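Local coordinates for cytoplasmic protein (PDB 7LPO) that probably hydrolyses steryl beta-glucosides, splitting the sugar from the sterol, as a sterylglucosidase of glycoside hydrolase family 5, at residues Pro142-Trp147 and Asp267-Pro272; His239-Val244 and Trp409-Ser414; Ser450-Asp455 and Val519-Ile524. All blocks are in the same frame, centred on the assembly; numbering follows the deposited sequence.

Contact 1 of 3, residues Pro142-Trp147 and Asp267-Pro272; sequences PHQDVW and DSINEP
The side-chain amide of Q144 donates from NE2 to N270 O at 2.8 Å, almost straight at 171°. N270 answers with its own amide: ND2 gives a hydrogen to Q144 O at 3.0 Å, in the plane of that carbonyl. The two residues therefore hold each other by side chain to backbone in both directions. Q144 CG sits between the backbone N and the carbonyl carbon (chi1 72°), and a bend at chi2 sets CD beside the 267-272 backbone. Q144 OE1 accepts from W147 N at 2.6 Å, which fixes both ends of the amide. A backbone bond from N270 N to P142 O, 3.1 Å, completes the join.

The N270 amide also stacks on the imidazole of H143, with the planes 19° apart. N270 ND2 lies over one face, offset toward the rim, and is 3.3 Å from H143 CE1. H143 NE2 donates in its ring plane to D145 OD2 at 2.8 Å. The same oxygen also takes a salt bridge from K48 and a hydrogen bond from S154. N270 OD1 turns to R100. One water donates to both D145 OD1 and E271 OE1. E271 OE2 meets H452 and a bound Tris. The N-E-P sequence is consistent with the family 5 motif carrying the acid/base glutamate, so this buried polar network probably positions E271.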
loop_
_atom_site.group_PDB
_atom_site.type_symbol
_atom_site.label_atom_id
_atom_site.label_comp_id
_atom_site.label_asym_id
_atom_site.label_seq_id
_atom_site.Cartn_x
_atom_site.Cartn_y
_atom_site.Cartn_z
ATOM N N PRO A 142 -6.170 -4.514 -5.166
ATOM C CA PRO A 142 -6.852 -3.507 -5.993
ATOM C C PRO A 142 -6.414 -2.112 -5.579
ATOM O O PRO A 142 -6.822 -1.602 -4.527
ATOM C CB PRO A 142 -8.339 -3.743 -5.699
ATOM C CG PRO A 142 -8.401 -4.772 -4.650
ATOM C CD PRO A 142 -7.041 -5.003 -4.094
ATOM N N HIS A 143 -5.561 -1.494 -6.380
ATOM C CA HIS A 143 -4.763 -0.375 -5.919
ATOM C C HIS A 143 -5.287 0.942 -6.467
ATOM O O HIS A 143 -5.714 1.027 -7.624
ATOM C CB HIS A 143 -3.297 -0.549 -6.323
ATOM C CG HIS A 143 -2.374 0.397 -5.622
ATOM N ND1 HIS A 143 -1.654 0.040 -4.502
ATOM C CD2 HIS A 143 -2.082 1.698 -5.861
ATOM C CE1 HIS A 143 -0.946 1.076 -4.090
ATOM N NE2 HIS A 143 -1.193 2.097 -4.892
ATOM N N GLN A 144 -5.223 1.967 -5.623
ATOM C CA GLN A 144 -5.556 3.331 -5.991
ATOM C C GLN A 144 -4.789 4.278 -5.075
ATOM O O GLN A 144 -4.392 3.923 -3.960
ATOM C CB GLN A 144 -7.074 3.585 -5.907
ATOM C CG GLN A 144 -7.631 3.666 -4.492
ATOM C CD GLN A 144 -7.414 5.021 -3.835
ATOM O OE1 GLN A 144 -7.435 6.052 -4.492
ATOM N NE2 GLN A 144 -7.217 5.017 -2.530
ATOM N N ASP A 145 -4.587 5.493 -5.569
ATOM C CA ASP A 145 -4.052 6.596 -4.789
ATOM C C ASP A 145 -4.831 7.831 -5.202
ATOM O O ASP A 145 -4.925 8.126 -6.395
ATOM C CB ASP A 145 -2.553 6.801 -5.032
ATOM C CG ASP A 145 -1.733 5.601 -4.644
ATOM O OD1 ASP A 145 -1.516 5.404 -3.423
ATOM O OD2 ASP A 145 -1.304 4.856 -5.556
ATOM N N VAL A 146 -5.401 8.528 -4.221
ATOM C CA VAL A 146 -6.218 9.723 -4.428
ATOM C C VAL A 146 -7.152 9.543 -5.618
ATOM O O VAL A 146 -7.258 10.415 -6.491
ATOM C CB VAL A 146 -5.340 10.983 -4.565
ATOM C CG1 VAL A 146 -4.646 11.261 -3.233
ATOM C CG2 VAL A 146 -4.304 10.844 -5.645
ATOM N N TRP A 147 -7.843 8.401 -5.611
ATOM C CA TRP A 147 -8.912 7.991 -6.520
ATOM C C TRP A 147 -8.429 7.519 -7.885
ATOM O O TRP A 147 -8.840 6.440 -8.329
ATOM C CB TRP A 147 -9.948 9.102 -6.731
ATOM C CG TRP A 147 -11.093 8.633 -7.611
ATOM C CD1 TRP A 147 -11.334 8.998 -8.897
ATOM C CD2 TRP A 147 -12.109 7.678 -7.272
ATOM N NE1 TRP A 147 -12.437 8.339 -9.382
ATOM C CE2 TRP A 147 -12.931 7.522 -8.404
ATOM C CE3 TRP A 147 -12.394 6.931 -6.124
ATOM C CZ2 TRP A 147 -14.027 6.662 -8.419
ATOM C CZ3 TRP A 147 -13.486 6.090 -6.134
ATOM C CH2 TRP A 147 -14.291 5.958 -7.276
ATOM N N ASP A 267 -6.564 -8.423 -0.906
ATOM C CA ASP A 267 -6.634 -7.193 -0.135
ATOM C C ASP A 267 -7.910 -6.437 -0.496
ATOM O O ASP A 267 -8.482 -6.615 -1.576
ATOM C CB ASP A 267 -5.413 -6.315 -0.417
ATOM C CG ASP A 267 -4.904 -5.572 0.826
ATOM O OD1 ASP A 267 -5.645 -5.444 1.826
ATOM O OD2 ASP A 267 -3.744 -5.107 0.791
ATOM N N SER A 268 -8.364 -5.594 0.427
ATOM C CA SER A 268 -9.471 -4.701 0.120
ATOM C C SER A 268 -8.935 -3.441 -0.565
ATOM O O SER A 268 -7.727 -3.261 -0.735
ATOM C CB SER A 268 -10.274 -4.384 1.380
ATOM O OG SER A 268 -9.478 -3.814 2.385
ATOM N N ILE A 269 -9.847 -2.570 -0.995
ATOM C CA ILE A 269 -9.456 -1.401 -1.765
ATOM C C ILE A 269 -8.364 -0.644 -1.037
ATOM O O ILE A 269 -8.476 -0.348 0.157
ATOM C CB ILE A 269 -10.678 -0.509 -2.027
ATOM C CG1 ILE A 269 -10.268 0.699 -2.868
ATOM C CG2 ILE A 269 -11.319 -0.062 -0.740
ATOM C CD1 ILE A 269 -11.461 1.421 -3.485
ATOM N N ASN A 270 -7.314 -0.300 -1.769
ATOM C CA ASN A 270 -6.121 0.275 -1.162
ATOM C C ASN A 270 -6.384 1.685 -0.636
ATOM O O ASN A 270 -6.997 2.508 -1.322
ATOM C CB ASN A 270 -4.990 0.309 -2.186
ATOM C CG ASN A 270 -3.685 0.811 -1.592
ATOM O OD1 ASN A 270 -3.051 0.118 -0.804
ATOM N ND2 ASN A 270 -3.285 2.022 -1.965
ATOM N N GLU A 271 -5.917 1.947 0.598
ATOM C CA GLU A 271 -5.902 3.260 1.249
ATOM C C GLU A 271 -7.081 4.137 0.857
ATOM O O GLU A 271 -6.902 5.235 0.314
ATOM C CB GLU A 271 -4.580 3.964 0.933
ATOM C CG GLU A 271 -3.381 3.183 1.473
ATOM C CD GLU A 271 -2.072 3.947 1.438
ATOM O OE1 GLU A 271 -2.047 5.079 0.895
ATOM O OE2 GLU A 271 -1.068 3.398 1.957
ATOM N N PRO A 272 -8.293 3.711 1.175
ATOM C CA PRO A 272 -9.478 4.417 0.673
ATOM C C PRO A 272 -9.615 5.815 1.255
ATOM O O PRO A 272 -9.361 6.044 2.437
ATOM C CB PRO A 272 -10.634 3.516 1.116
ATOM C CG PRO A 272 -10.091 2.780 2.305
ATOM C CD PRO A 272 -8.633 2.543 2.001
HETATM O O HOH W 1 -2.866 6.453 -1.319
#

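Contact 2 of 3, residues His239-Val244 and Trp409-Ser414; sequences HFIDAV and WLAYSS
I241 pushes its CD1 into the shallow hollow beside A411 and Y412. The methyl sits 3.8 Å from A411 CB and equally close to Y412 N, so it meets the helix backbone as well as side chains.

The second bump comes from the other helix. The ring of Y412 reaches into a hollow lined by F240, I241 and V244. Its CG, anti to the backbone N (chi1 174°), starts the ring off toward V244 on helix 232-254. I241 CG1 lies at the ring edge, near its plane. V244 CG1 is 3.9 Å from both CE1 and OH of Y412, and the V244 side chain crosses the tyrosine at about a right angle. F240 closes the hollow with CE2, 4.2 Å from Y412 CD1. V244 CG2 in turn covers one face of the F240 ring, so this wall is itself packed.

No hydrogen bond joins the two segments. The Y412 hydroxyl makes a weak one to D267 O, where strand 263-267 ends. A411 lies at the exposed border, and nearby D242 forms a salt bridge with R415.

The segment axes approach to 10.0 Å and run the same way, 21° apart. Helices 232-254 and 400-419 lead into strands 263-267 and 424-427, which pair in parallel. Two neighbouring, nearly parallel helices packed outside adjacent strands are typical of the TIM barrel, the fold of family 5 glycoside hydrolases.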
loop_
_atom_site.group_PDB
_atom_site.type_symbol
_atom_site.label_atom_id
_atom_site.label_comp_id
_atom_site.label_asym_id
_atom_site.label_seq_id
_atom_site.Cartn_x
_atom_site.Cartn_y
_atom_site.Cartn_z
ATOM N N HIS A 239 -19.584 -1.016 -9.919
ATOM C CA HIS A 239 -18.672 -1.180 -11.051
ATOM C C HIS A 239 -17.279 -1.586 -10.573
ATOM O O HIS A 239 -16.614 -2.415 -11.205
ATOM C CB HIS A 239 -18.619 0.105 -11.889
ATOM C CG HIS A 239 -19.749 0.232 -12.867
ATOM N ND1 HIS A 239 -20.960 0.802 -12.534
ATOM C CD2 HIS A 239 -19.859 -0.149 -14.164
ATOM C CE1 HIS A 239 -21.766 0.769 -13.584
ATOM N NE2 HIS A 239 -21.125 0.191 -14.584
ATOM N N PHE A 240 -16.833 -1.048 -9.435
ATOM C CA PHE A 240 -15.522 -1.429 -8.912
ATOM C C PHE A 240 -15.515 -2.884 -8.457
ATOM O O PHE A 240 -14.593 -3.644 -8.770
ATOM C CB PHE A 240 -15.124 -0.501 -7.759
ATOM C CG PHE A 240 -13.939 -0.990 -6.971
ATOM C CD1 PHE A 240 -12.663 -0.938 -7.507
ATOM C CD2 PHE A 240 -14.106 -1.515 -5.705
ATOM C CE1 PHE A 240 -11.574 -1.402 -6.784
ATOM C CE2 PHE A 240 -13.033 -1.971 -4.985
ATOM C CZ PHE A 240 -11.763 -1.911 -5.517
ATOM N N ILE A 241 -16.545 -3.288 -7.715
ATOM C CA ILE A 241 -16.640 -4.664 -7.236
ATOM C C ILE A 241 -16.825 -5.627 -8.403
ATOM O O ILE A 241 -16.267 -6.732 -8.406
ATOM C CB ILE A 241 -17.778 -4.771 -6.200
ATOM C CG1 ILE A 241 -17.414 -3.934 -4.963
ATOM C CG2 ILE A 241 -18.042 -6.223 -5.821
ATOM C CD1 ILE A 241 -18.520 -3.803 -3.929
ATOM N N ASP A 242 -17.590 -5.220 -9.421
ATOM C CA ASP A 242 -17.744 -6.060 -10.607
ATOM C C ASP A 242 -16.419 -6.228 -11.337
ATOM O O ASP A 242 -16.108 -7.315 -11.831
ATOM C CB ASP A 242 -18.778 -5.459 -11.562
ATOM C CG ASP A 242 -20.212 -5.750 -11.147
ATOM O OD1 ASP A 242 -20.417 -6.380 -10.083
ATOM O OD2 ASP A 242 -21.140 -5.328 -11.887
ATOM N N ALA A 243 -15.636 -5.155 -11.449
ATOM C CA ALA A 243 -14.391 -5.249 -12.200
ATOM C C ALA A 243 -13.407 -6.170 -11.498
ATOM O O ALA A 243 -12.829 -7.064 -12.127
ATOM C CB ALA A 243 -13.784 -3.867 -12.403
ATOM N N VAL A 244 -13.195 -5.965 -10.195
ATOM C CA VAL A 244 -12.354 -6.891 -9.440
ATOM C C VAL A 244 -12.938 -8.293 -9.508
ATOM O O VAL A 244 -12.216 -9.279 -9.697
ATOM C CB VAL A 244 -12.186 -6.415 -7.983
ATOM C CG1 VAL A 244 -11.318 -7.416 -7.185
ATOM C CG2 VAL A 244 -11.581 -5.024 -7.952
ATOM N N TRP A 409 -17.063 -3.101 2.582
ATOM C CA TRP A 409 -16.217 -4.281 2.711
ATOM C C TRP A 409 -17.031 -5.567 2.717
ATOM O O TRP A 409 -16.565 -6.593 2.208
ATOM C CB TRP A 409 -15.369 -4.204 3.976
ATOM C CG TRP A 409 -14.527 -5.441 4.140
ATOM C CD1 TRP A 409 -13.287 -5.665 3.613
ATOM C CD2 TRP A 409 -14.887 -6.636 4.834
ATOM N NE1 TRP A 409 -12.847 -6.915 3.953
ATOM C CE2 TRP A 409 -13.814 -7.536 4.698
ATOM C CE3 TRP A 409 -16.014 -7.034 5.558
ATOM C CZ2 TRP A 409 -13.834 -8.806 5.261
ATOM C CZ3 TRP A 409 -16.033 -8.301 6.112
ATOM C CH2 TRP A 409 -14.950 -9.168 5.964
ATOM N N LEU A 410 -18.242 -5.539 3.280
ATOM C CA LEU A 410 -19.094 -6.721 3.233
ATOM C C LEU A 410 -19.407 -7.099 1.793
ATOM O O LEU A 410 -19.248 -8.263 1.401
ATOM C CB LEU A 410 -20.384 -6.490 4.013
ATOM C CG LEU A 410 -20.213 -6.148 5.496
ATOM C CD1 LEU A 410 -21.583 -5.695 6.054
ATOM C CD2 LEU A 410 -19.666 -7.296 6.317
ATOM N N ALA A 411 -19.843 -6.116 0.990
ATOM C CA ALA A 411 -20.144 -6.352 -0.421
ATOM C C ALA A 411 -18.914 -6.830 -1.181
ATOM O O ALA A 411 -18.984 -7.785 -1.965
ATOM C CB ALA A 411 -20.695 -5.076 -1.065
ATOM N N TYR A 412 -17.778 -6.159 -0.981
ATOM C CA TYR A 412 -16.553 -6.555 -1.672
ATOM C C TYR A 412 -16.153 -7.976 -1.296
ATOM O O TYR A 412 -15.921 -8.820 -2.167
ATOM C CB TYR A 412 -15.425 -5.569 -1.343
ATOM C CG TYR A 412 -14.073 -5.976 -1.886
ATOM C CD1 TYR A 412 -13.736 -5.728 -3.203
ATOM C CD2 TYR A 412 -13.131 -6.622 -1.080
ATOM C CE1 TYR A 412 -12.510 -6.096 -3.715
ATOM C CE2 TYR A 412 -11.892 -7.001 -1.595
ATOM C CZ TYR A 412 -11.595 -6.732 -2.917
ATOM O OH TYR A 412 -10.375 -7.082 -3.456
ATOM N N SER A 413 -16.081 -8.262 0.008
ATOM C CA SER A 413 -15.556 -9.549 0.455
ATOM C C SER A 413 -16.454 -10.704 0.011
ATOM O O SER A 413 -15.959 -11.785 -0.323
ATOM C CB SER A 413 -15.375 -9.539 1.975
ATOM O OG SER A 413 -16.606 -9.399 2.657
ATOM N N SER A 414 -17.771 -10.493 -0.017
ATOM C CA SER A 414 -18.666 -11.539 -0.502
ATOM C C SER A 414 -18.386 -11.877 -1.960
ATOM O O SER A 414 -18.421 -13.047 -2.354
ATOM C CB SER A 414 -20.124 -11.114 -0.342
ATOM O OG SER A 414 -20.431 -10.912 1.017
#

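Contact 3 of 3, residues Ser450-Asp455 and Val519-Ile524; sequences SPHFYD and VGEIGI
The imidazole of H452 has E521 CG over the centre of one face, 3.5 Å from the ring centroid. This is a CH-pi contact. The E521 carboxylate continues the stack, its plane 24° from the ring, and E521 OE2 comes within 3.1 Å of H452 CE1. The ring of Y454 meets the same carboxylate differently. E521 OE1 lies at its edge, in plane, with the two planes 84° apart. Y454 OH donates to E521 OE1 at 2.6 Å, on the anti side. I522 CA lies over one face of Y454, toward the rim, and G523 O is near the ring edge.

E521 reaches both rings with a chain extended beyond CG. R100 binds its OE2 in a salt bridge, while the nitrogen of a bound Tris hydrogen-bonds to E521 OE1 and Y454 OH. H452 ND1 is held by E271.

The backbones are tied by F453 N to E521 O, 3.0 Å, and G520 N to P451 O, 2.9 Å. Beyond them F453 CD2 packs on I522 CD1 at 4.2 Å. Two waters bridge the backbone of D455 to G523 O. D455 then N-caps helix 456-461.

A glutamate at the end of a late barrel strand, gripped by a tyrosine and an arginine, is typical of the nucleophile position in family 5 active sites. E521 probably fills that role.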
loop_
_atom_site.group_PDB
_atom_site.type_symbol
_atom_site.label_atom_id
_atom_site.label_comp_id
_atom_site.label_asym_id
_atom_site.label_seq_id
_atom_site.Cartn_x
_atom_site.Cartn_y
_atom_site.Cartn_z
ATOM N N SER A 450 -4.149 -6.248 7.452
ATOM C CA SER A 450 -3.123 -5.806 6.505
ATOM C C SER A 450 -2.962 -4.291 6.533
ATOM O O SER A 450 -3.080 -3.625 5.504
ATOM C CB SER A 450 -3.456 -6.294 5.094
ATOM O OG SER A 450 -4.689 -5.767 4.616
ATOM N N PRO A 451 -2.628 -3.718 7.683
ATOM C CA PRO A 451 -2.354 -2.278 7.724
ATOM C C PRO A 451 -1.072 -1.934 6.977
ATOM O O PRO A 451 -0.205 -2.777 6.730
ATOM C CB PRO A 451 -2.213 -1.991 9.221
ATOM C CG PRO A 451 -1.575 -3.265 9.754
ATOM C CD PRO A 451 -2.218 -4.393 8.931
ATOM N N HIS A 452 -0.956 -0.660 6.618
ATOM C CA HIS A 452 0.294 -0.109 6.122
ATOM C C HIS A 452 0.973 0.680 7.234
ATOM O O HIS A 452 0.321 1.183 8.151
ATOM C CB HIS A 452 0.061 0.784 4.903
ATOM C CG HIS A 452 -0.611 0.079 3.764
ATOM N ND1 HIS A 452 -1.007 0.731 2.619
ATOM C CD2 HIS A 452 -0.954 -1.221 3.594
ATOM C CE1 HIS A 452 -1.575 -0.131 1.797
ATOM N NE2 HIS A 452 -1.552 -1.324 2.362
ATOM N N PHE A 453 2.298 0.752 7.171
ATOM C CA PHE A 453 3.045 1.600 8.085
ATOM C C PHE A 453 4.235 2.213 7.373
ATOM O O PHE A 453 5.020 1.498 6.745
ATOM C CB PHE A 453 3.555 0.845 9.310
ATOM C CG PHE A 453 4.375 1.709 10.217
ATOM C CD1 PHE A 453 3.767 2.470 11.198
ATOM C CD2 PHE A 453 5.748 1.800 10.065
ATOM C CE1 PHE A 453 4.514 3.292 12.023
ATOM C CE2 PHE A 453 6.492 2.622 10.895
ATOM C CZ PHE A 453 5.866 3.371 11.869
ATOM N N TYR A 454 4.383 3.525 7.503
ATOM C CA TYR A 454 5.546 4.240 7.008
ATOM C C TYR A 454 6.133 5.081 8.127
ATOM O O TYR A 454 5.395 5.691 8.903
ATOM C CB TYR A 454 5.191 5.145 5.822
ATOM C CG TYR A 454 4.924 4.379 4.550
ATOM C CD1 TYR A 454 5.956 4.055 3.685
ATOM C CD2 TYR A 454 3.639 3.975 4.219
ATOM C CE1 TYR A 454 5.717 3.342 2.527
ATOM C CE2 TYR A 454 3.392 3.274 3.063
ATOM C CZ TYR A 454 4.437 2.960 2.222
ATOM O OH TYR A 454 4.195 2.274 1.058
ATOM N N ASP A 455 7.465 5.094 8.210
ATOM C CA ASP A 455 8.199 6.117 8.943
ATOM C C ASP A 455 7.921 7.451 8.253
ATOM O O ASP A 455 8.641 7.852 7.326
ATOM C CB ASP A 455 9.682 5.768 8.968
ATOM C CG ASP A 455 10.536 6.832 9.645
ATOM O OD1 ASP A 455 10.019 7.901 10.041
ATOM O OD2 ASP A 455 11.748 6.586 9.761
ATOM N N VAL A 519 2.055 -6.470 7.346
ATOM C CA VAL A 519 2.212 -5.054 7.028
ATOM C C VAL A 519 2.261 -4.954 5.508
ATOM O O VAL A 519 3.300 -5.191 4.887
ATOM C CB VAL A 519 3.451 -4.443 7.682
ATOM C CG1 VAL A 519 3.554 -2.979 7.307
ATOM C CG2 VAL A 519 3.398 -4.613 9.203
ATOM N N GLY A 520 1.125 -4.605 4.901
ATOM C CA GLY A 520 1.005 -4.692 3.454
ATOM C C GLY A 520 1.884 -3.726 2.692
ATOM O O GLY A 520 2.189 -3.973 1.521
ATOM N N GLU A 521 2.255 -2.614 3.308
ATOM C CA GLU A 521 3.215 -1.687 2.729
ATOM C C GLU A 521 4.110 -1.133 3.825
ATOM O O GLU A 521 3.628 -0.739 4.891
ATOM C CB GLU A 521 2.539 -0.509 2.022
ATOM C CG GLU A 521 1.681 -0.854 0.839
ATOM C CD GLU A 521 1.209 0.397 0.091
ATOM O OE1 GLU A 521 1.797 1.488 0.305
ATOM O OE2 GLU A 521 0.240 0.286 -0.693
ATOM N N ILE A 522 5.408 -1.076 3.540
ATOM C CA ILE A 522 6.385 -0.424 4.407
ATOM C C ILE A 522 7.617 -0.164 3.558
ATOM O O ILE A 522 7.958 -0.972 2.688
ATOM C CB ILE A 522 6.700 -1.282 5.659
ATOM C CG1 ILE A 522 7.747 -0.594 6.545
ATOM C CG2 ILE A 522 7.181 -2.670 5.278
ATOM C CD1 ILE A 522 7.797 -1.140 7.953
ATOM N N GLY A 523 8.251 0.988 3.768
ATOM C CA GLY A 523 9.411 1.337 2.958
ATOM C C GLY A 523 9.950 2.712 3.283
ATOM O O GLY A 523 9.441 3.411 4.162
ATOM N N ILE A 524 10.993 3.092 2.547
ATOM C CA ILE A 524 11.690 4.364 2.755
ATOM C C ILE A 524 12.056 4.967 1.409
ATOM O O ILE A 524 12.147 4.261 0.396
ATOM C CB ILE A 524 12.969 4.206 3.608
ATOM C CG1 ILE A 524 13.931 3.209 2.955
ATOM C CG2 ILE A 524 12.636 3.726 5.022
ATOM C CD1 ILE A 524 15.092 3.833 2.202
HETATM O O HOH W 2 8.915 3.083 6.744
HETATM O O HOH W 3 9.774 6.121 5.295
#

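Contacts 1 and 3 lie deep in the protein, around the bound Tris. They are joined by hydrogen bonds between their side chains. Both gather charged and polar side chains at the ends of barrel strands. Contact 2 lies farther out, about 18 Å between its centre and that of the chain. It is apolar and joins two outer helices. It is still mostly buried, and of its touching residues only A411 is exposed. It touches contact 1, where Y412 and F240 pack on P142, but does not reach contact 3. Polar bonds dominate near the pocket, whereas the outer helices meet through apolar side chains.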